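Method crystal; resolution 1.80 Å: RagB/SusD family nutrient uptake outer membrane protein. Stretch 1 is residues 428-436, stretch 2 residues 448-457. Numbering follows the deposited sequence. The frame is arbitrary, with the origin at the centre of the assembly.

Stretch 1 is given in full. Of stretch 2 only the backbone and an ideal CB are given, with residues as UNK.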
ATOM      1  N   TYR A 428       5.578  -2.587  23.266  1.00 22.21           N
ATOM      2  CA  TYR A 428       4.912  -2.411  21.962  1.00 24.84           C
ATOM      3  C   TYR A 428       5.701  -3.167  20.899  1.00 24.77           C
ATOM      4  O   TYR A 428       5.070  -3.917  20.168  1.00 23.55           O
ATOM      5  CB  TYR A 428       4.751  -0.939  21.645  1.00 24.67           C
ATOM      6  CG  TYR A 428       3.756  -0.243  22.533  1.00 24.60           C
ATOM      7  CD1 TYR A 428       2.810  -0.938  23.259  1.00 24.87           C
ATOM      8  CD2 TYR A 428       3.726   1.129  22.587  1.00 25.79           C
ATOM      9  CE1 TYR A 428       1.880  -0.273  24.054  1.00 26.75           C
ATOM     10  CE2 TYR A 428       2.815   1.799  23.387  1.00 27.16           C
ATOM     11  CZ  TYR A 428       1.879   1.099  24.107  1.00 25.88           C
ATOM     12  OH  TYR A 428       0.968   1.794  24.849  1.00 27.49           O
ATOM     13  N   LEU A 429       7.023  -2.960  20.835  1.00 24.44           N
ATOM     14  CA  LEU A 429       7.933  -3.666  19.902  1.00 23.76           C
ATOM     15  C   LEU A 429       7.815  -5.181  20.068  1.00 23.63           C
ATOM     16  O   LEU A 429       7.669  -5.901  19.061  1.00 21.32           O
ATOM     17  CB  LEU A 429       9.366  -3.182  20.138  1.00 24.68           C
ATOM     18  CG  LEU A 429      10.419  -3.921  19.330  1.00 23.71           C
ATOM     19  CD1 LEU A 429      10.087  -3.853  17.819  1.00 22.17           C
ATOM     20  CD2 LEU A 429      11.783  -3.325  19.611  1.00 27.17           C
ATOM     21  N   ASN A 430       7.822  -5.674  21.299  1.00 21.18           N
ATOM     22  CA  ASN A 430       7.890  -7.124  21.541  1.00 21.60           C
ATOM     23  C   ASN A 430       6.514  -7.741  21.364  1.00 19.54           C
ATOM     24  O   ASN A 430       6.484  -8.946  21.126  1.00 20.95           O
ATOM     25  CB  ASN A 430       8.623  -7.444  22.845  1.00 23.90           C
ATOM     26  CG  ASN A 430      10.107  -7.223  22.646  1.00 24.59           C
ATOM     27  OD1 ASN A 430      10.783  -8.038  22.007  1.00 24.60           O
ATOM     28  ND2 ASN A 430      10.593  -6.094  23.111  1.00 24.03           N
ATOM     29  N   LEU A 431       5.415  -6.976  21.412  1.00 21.50           N
ATOM     30  CA  LEU A 431       4.076  -7.582  21.117  1.00 19.85           C
ATOM     31  C   LEU A 431       4.091  -8.075  19.661  1.00 17.73           C
ATOM     32  O   LEU A 431       3.682  -9.224  19.391  1.00 18.65           O
ATOM     33  CB  LEU A 431       2.975  -6.555  21.343  1.00 21.68           C
ATOM     34  CG  LEU A 431       2.544  -6.340  22.797  1.00 22.71           C
ATOM     35  CD1 LEU A 431       1.542  -5.211  22.864  1.00 23.20           C
ATOM     36  CD2 LEU A 431       1.962  -7.607  23.378  1.00 24.31           C
ATOM     37  N   VAL A 432       4.660  -7.268  18.791  1.00 18.22           N
ATOM     38  CA  VAL A 432       4.839  -7.598  17.353  1.00 18.00           C
ATOM     39  C   VAL A 432       5.871  -8.724  17.171  1.00 19.57           C
ATOM     40  O   VAL A 432       5.589  -9.717  16.420  1.00 17.97           O
ATOM     41  CB  VAL A 432       5.202  -6.353  16.522  1.00 18.88           C
ATOM     42  CG1 VAL A 432       5.479  -6.737  15.081  1.00 21.80           C
ATOM     43  CG2 VAL A 432       4.101  -5.312  16.599  1.00 18.54           C
ATOM     44  N   HIS A 433       7.062  -8.596  17.769  1.00 20.87           N
ATOM     45  CA  HIS A 433       8.166  -9.581  17.660  1.00 20.68           C
ATOM     46  C   HIS A 433       7.671 -10.957  18.114  1.00 21.54           C
ATOM     47  O   HIS A 433       7.908 -11.991  17.416  1.00 19.32           O
ATOM     48  CB  HIS A 433       9.356  -9.027  18.491  1.00 21.99           C
ATOM     49  CG  HIS A 433      10.667  -9.685  18.255  1.00 22.99           C
ATOM     50  ND1 HIS A 433      11.481  -9.330  17.202  1.00 21.65           N
ATOM     51  CD2 HIS A 433      11.335 -10.627  18.976  1.00 24.12           C
ATOM     52  CE1 HIS A 433      12.600 -10.032  17.260  1.00 26.84           C
ATOM     53  NE2 HIS A 433      12.535 -10.863  18.335  1.00 24.22           N
ATOM     54  N   LYS A 434       6.968 -10.983  19.241  1.00 20.20           N
ATOM     55  CA  LYS A 434       6.554 -12.268  19.864  1.00 22.85           C
ATOM     56  C   LYS A 434       5.317 -12.821  19.166  1.00 20.27           C
ATOM     57  O   LYS A 434       5.187 -14.032  19.143  1.00 18.75           O
ATOM     58  CB  LYS A 434       6.376 -12.123  21.376  1.00 26.40           C
ATOM     59  CG  LYS A 434       7.707 -11.950  22.092  1.00 33.95           C
ATOM     60  CD  LYS A 434       7.675 -12.406  23.529  1.00 40.21           C
ATOM     61  CE  LYS A 434       6.645 -11.632  24.312  1.00 46.67           C
ATOM     62  NZ  LYS A 434       6.960 -11.637  25.761  1.00 57.35           N
ATOM     63  N   ARG A 435       4.485 -11.981  18.548  1.00 18.80           N
ATOM     64  CA  ARG A 435       3.318 -12.497  17.798  1.00 18.72           C
ATOM     65  C   ARG A 435       3.852 -13.396  16.674  1.00 18.21           C
ATOM     66  O   ARG A 435       3.232 -14.414  16.424  1.00 17.77           O
ATOM     67  CB  ARG A 435       2.437 -11.371  17.254  1.00 18.20           C
ATOM     68  CG  ARG A 435       1.194 -11.878  16.537  1.00 17.34           C
ATOM     69  CD  ARG A 435       1.458 -12.058  15.043  1.00 15.42           C
ATOM     70  NE  ARG A 435       1.610 -10.786  14.337  1.00 16.70           N
ATOM     71  CZ  ARG A 435       0.636  -9.971  13.908  1.00 16.12           C
ATOM     72  NH1 ARG A 435      -0.629 -10.232  14.154  1.00 15.90           N
ATOM     73  NH2 ARG A 435       0.944  -8.848  13.271  1.00 16.61           N
ATOM     74  N   ALA A 436       5.004 -13.060  16.099  1.00 16.56           N
ATOM     75  CA  ALA A 436       5.635 -13.819  14.991  1.00 18.45           C
ATOM     76  C   ALA A 436       6.286 -15.137  15.441  1.00 20.39           C
ATOM     77  O   ALA A 436       6.829 -15.852  14.572  1.00 21.09           O
ATOM     78  CB  ALA A 436       6.618 -12.927  14.300  1.00 19.53           C
ATOM     79  N   UNK A 448      16.474  -1.511  15.747  1.00 25.84           N
ATOM     80  CA  UNK A 448      15.644  -2.709  16.033  1.00 23.98           C
ATOM     81  C   UNK A 448      14.199  -2.466  15.549  1.00 24.07           C
ATOM     82  O   UNK A 448      13.603  -3.401  15.035  1.00 22.34           O
ATOM     83  CB  UNK A 448      15.656  -3.034  17.528  1.00 23.98           C
ATOM     84  N   UNK A 449      13.633  -1.290  15.790  1.00 22.36           N
ATOM     85  CA  UNK A 449      12.217  -0.992  15.434  1.00 22.60           C
ATOM     86  C   UNK A 449      12.098  -0.947  13.903  1.00 22.49           C
ATOM     87  O   UNK A 449      11.166  -1.571  13.354  1.00 20.86           O
ATOM     88  CB  UNK A 449      11.755   0.331  16.048  1.00 22.60           C
ATOM     89  N   UNK A 450      13.046  -0.301  13.236  1.00 21.26           N
ATOM     90  CA  UNK A 450      13.052  -0.180  11.764  1.00 20.62           C
ATOM     91  C   UNK A 450      13.201  -1.586  11.162  1.00 21.55           C
ATOM     92  O   UNK A 450      12.474  -1.909  10.174  1.00 20.34           O
ATOM     93  CB  UNK A 450      14.179   0.739  11.288  1.00 20.62           C
ATOM     94  N   UNK A 451      14.052  -2.417  11.742  1.00 19.42           N
ATOM     95  CA  UNK A 451      14.201  -3.804  11.241  1.00 20.03           C
ATOM     96  C   UNK A 451      12.923  -4.625  11.523  1.00 19.44           C
ATOM     97  O   UNK A 451      12.617  -5.531  10.709  1.00 17.69           O
ATOM     98  CB  UNK A 451      15.411  -4.478  11.890  1.00 20.03           C
ATOM     99  N   UNK A 452      12.199  -4.367  12.613  1.00 19.79           N
ATOM    100  CA  UNK A 452      10.949  -5.118  12.884  1.00 18.87           C
ATOM    101  C   UNK A 452       9.924  -4.739  11.812  1.00 17.97           C
ATOM    102  O   UNK A 452       9.249  -5.627  11.330  1.00 16.69           O
ATOM    103  CB  UNK A 452      10.407  -4.819  14.283  1.00 18.87           C
ATOM    104  N   UNK A 453       9.846  -3.467  11.417  1.00 17.73           N
ATOM    105  CA  UNK A 453       8.989  -3.039  10.294  1.00 17.92           C
ATOM    106  C   UNK A 453       9.361  -3.835   9.043  1.00 18.08           C
ATOM    107  O   UNK A 453       8.468  -4.270   8.300  1.00 17.74           O
ATOM    108  CB  UNK A 453       9.130  -1.538  10.035  1.00 17.92           C
ATOM    109  N   UNK A 454      10.662  -3.959   8.776  1.00 18.30           N
ATOM    110  CA  UNK A 454      11.218  -4.634   7.593  1.00 17.66           C
ATOM    111  C   UNK A 454      10.695  -6.087   7.564  1.00 16.75           C
ATOM    112  O   UNK A 454      10.285  -6.549   6.505  1.00 16.21           O
ATOM    113  CB  UNK A 454      12.748  -4.603   7.612  1.00 17.66           C
ATOM    114  N   UNK A 455      10.755  -6.762   8.705  1.00 15.98           N
ATOM    115  CA  UNK A 455      10.309  -8.173   8.855  1.00 17.70           C
ATOM    116  C   UNK A 455       8.776  -8.247   8.700  1.00 15.83           C
ATOM    117  O   UNK A 455       8.297  -9.237   8.136  1.00 15.98           O
ATOM    118  CB  UNK A 455      10.734  -8.738  10.212  1.00 17.70           C
ATOM    119  N   UNK A 456       8.064  -7.221   9.172  1.00 15.56           N
ATOM    120  CA  UNK A 456       6.590  -7.209   9.356  1.00 14.87           C
ATOM    121  C   UNK A 456       5.826  -6.919   8.046  1.00 15.59           C
ATOM    122  O   UNK A 456       4.717  -7.462   7.865  1.00 15.78           O
ATOM    123  CB  UNK A 456       6.209  -6.161  10.404  1.00 14.87           C
ATOM    124  N   UNK A 457       6.357  -6.080   7.170  1.00 14.58           N
ATOM    125  CA  UNK A 457       5.582  -5.451   6.075  1.00 15.44           C
ATOM    126  C   UNK A 457       6.162  -5.709   4.682  1.00 14.70           C
ATOM    127  O   UNK A 457       5.903  -4.925   3.802  1.00 15.12           O
ATOM    128  CB  UNK A 457       5.503  -3.940   6.304  1.00 15.44           C
TER

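Residues 428-435 and 448-456 are helical, and the N-to-C directions of the two helices differ by 34°. The axes approach to 10.8 Å.

At position 448 the CA-to-CB bond points toward stretch 1. The ideal CB lies 4.4 Å from Leu-429 CD2. Only the end of a leucine is on offer, so a small, polar or aliphatic residue would suit. Asn-448 CB touches Leu-429, while its ND2 is hydrogen-bonded elsewhere in the structure.

Position 449 points sideways. Its ideal CB is 4.8 Å from Leu-429 CD1, and the nearest surface is apolar. Leucine, isoleucine, valine or methionine would all fit. Ile-449 is found, with its CG1 4.0 Å from Leu-429 CD2, an apolar contact.

Positions 450 and 451 are out of reach of stretch 1, which sets no preference there. They are Ile-450 and Glu-451. Glu-451 OE1 accepts a hydrogen bond within its own helix, from the side chain at 454.

Position 452 points toward stretch 1. Its ideal CB is 3.7 Å from Leu-429 CD1, 5.3 Å from Val-432 CG1 and 5.5 Å from His-433 ND1. Aliphatic side chains could pack here, but the imidazole nitrogen also invites a polar end: glutamate or glutamine. Glu-452 does both. Its CB packs on Leu-429, and its CG lies 4.0 Å from Val-432 CG1. With chi1 t and chi2 p, it brings OE1 to 2.7 Å from His-433 ND1, which donates a nearly straight hydrogen bond (171°). The carboxylate oxygen meets the ring at its edge, near the ring plane.

Position 453 points away and 454 is out of reach, so many residues would serve. Arg-453 makes its hydrogen bonds elsewhere in the structure. His-454 ND1 donates to Glu-451 OE1 at 2.8 Å.

Position 455 points toward stretch 1, but its ideal CB has nothing of that stretch within 5.5 Å. The choice is loose. Leu-455 makes no close contact.

Position 456 points toward stretch 1, with its ideal CB 4.8 Å from Val-432 CG1. The guanidinium of Arg-435 favours a long acid, though glutamine could also accept. Glu-456 OE2 forms a salt bridge with Arg-435 NH2 at 3.0 Å, although the hydrogen bond within it is weak. Its OE1 accepts from a water, 2.7 Å from the water oxygen; the same water accepts from Arg-435 NE and donates to Val-432 O.

Position 457 leaves helical angles (-124/30) and points sideways. Stretch 1 asks little of it. Phe-457 makes no contact; its CZ is 6.6 Å from Val-432 CG1.

Stretch 2, residues 448-457: NIIEERHLEF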
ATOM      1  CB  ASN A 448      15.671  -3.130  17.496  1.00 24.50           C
ATOM      2  CG  ASN A 448      16.908  -3.927  17.849  1.00 30.58           C
ATOM      3  OD1 ASN A 448      17.739  -4.188  16.985  1.00 32.34           O
ATOM      4  ND2 ASN A 448      17.042  -4.308  19.110  1.00 29.98           N
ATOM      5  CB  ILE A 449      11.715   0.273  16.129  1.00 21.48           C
ATOM      6  CG1 ILE A 449      11.768   0.103  17.644  1.00 22.17           C
ATOM      7  CG2 ILE A 449      10.314   0.628  15.653  1.00 21.29           C
ATOM      8  CD1 ILE A 449      11.610   1.392  18.409  1.00 22.67           C
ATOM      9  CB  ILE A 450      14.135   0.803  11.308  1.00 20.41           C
ATOM     10  CG1 ILE A 450      13.864   2.210  11.848  1.00 25.12           C
ATOM     11  CG2 ILE A 450      14.252   0.769   9.801  1.00 22.02           C
ATOM     12  CD1 ILE A 450      12.522   2.745  11.396  1.00 32.96           C
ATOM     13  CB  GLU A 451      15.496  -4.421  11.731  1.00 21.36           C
ATOM     14  CG  GLU A 451      15.716  -5.820  11.182  1.00 21.50           C
ATOM     15  CD  GLU A 451      15.881  -5.981   9.673  1.00 24.66           C
ATOM     16  OE1 GLU A 451      15.882  -4.981   8.890  1.00 22.02           O
ATOM     17  OE2 GLU A 451      16.050  -7.144   9.270  1.00 29.84           O
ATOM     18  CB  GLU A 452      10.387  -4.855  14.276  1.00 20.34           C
ATOM     19  CG  GLU A 452       9.333  -5.859  14.696  1.00 20.62           C
ATOM     20  CD  GLU A 452       9.885  -7.237  15.002  1.00 22.06           C
ATOM     21  OE1 GLU A 452      11.093  -7.322  15.397  1.00 22.09           O
ATOM     22  OE2 GLU A 452       9.150  -8.218  14.753  1.00 21.73           O
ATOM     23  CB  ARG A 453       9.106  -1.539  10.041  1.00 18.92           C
ATOM     24  CG  ARG A 453       8.648  -0.661  11.183  1.00 17.90           C
ATOM     25  CD  ARG A 453       8.876   0.815  10.880  1.00 19.61           C
ATOM     26  NE  ARG A 453       7.940   1.275   9.859  1.00 20.66           N
ATOM     27  CZ  ARG A 453       6.702   1.717  10.051  1.00 20.28           C
ATOM     28  NH1 ARG A 453       6.203   1.955  11.265  1.00 19.74           N
ATOM     29  NH2 ARG A 453       5.981   1.993   8.987  1.00 22.98           N
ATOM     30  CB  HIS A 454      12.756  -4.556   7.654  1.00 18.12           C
ATOM     31  CG  HIS A 454      13.416  -5.043   6.417  1.00 18.41           C
ATOM     32  ND1 HIS A 454      14.757  -5.359   6.378  1.00 19.35           N
ATOM     33  CD2 HIS A 454      12.928  -5.244   5.176  1.00 19.55           C
ATOM     34  CE1 HIS A 454      15.079  -5.723   5.156  1.00 20.80           C
ATOM     35  NE2 HIS A 454      13.961  -5.690   4.390  1.00 19.75           N
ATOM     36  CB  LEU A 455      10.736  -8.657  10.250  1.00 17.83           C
ATOM     37  CG  LEU A 455      12.242  -8.824  10.492  1.00 19.07           C
ATOM     38  CD1 LEU A 455      12.515  -9.198  11.944  1.00 19.95           C
ATOM     39  CD2 LEU A 455      12.833  -9.906   9.605  1.00 19.31           C
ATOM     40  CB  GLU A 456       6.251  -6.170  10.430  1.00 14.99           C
ATOM     41  CG  GLU A 456       4.798  -6.129  10.811  1.00 15.06           C
ATOM     42  CD  GLU A 456       4.192  -7.346  11.485  1.00 14.81           C
ATOM     43  OE1 GLU A 456       4.952  -8.232  11.947  1.00 17.01           O
ATOM     44  OE2 GLU A 456       2.925  -7.408  11.520  1.00 15.52           O
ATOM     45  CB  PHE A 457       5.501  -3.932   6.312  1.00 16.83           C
ATOM     46  CG  PHE A 457       4.864  -3.519   7.616  1.00 17.14           C
ATOM     47  CD1 PHE A 457       3.555  -3.877   7.892  1.00 16.85           C
ATOM     48  CD2 PHE A 457       5.590  -2.826   8.580  1.00 18.90           C
ATOM     49  CE1 PHE A 457       2.966  -3.521   9.091  1.00 17.37           C
ATOM     50  CE2 PHE A 457       4.996  -2.464   9.785  1.00 19.01           C
ATOM     51  CZ  PHE A 457       3.687  -2.817  10.033  1.00 18.14           C
TER
HETATM   52  O   HOH W   1       4.310 -10.007  13.919  1.00 14.84           O
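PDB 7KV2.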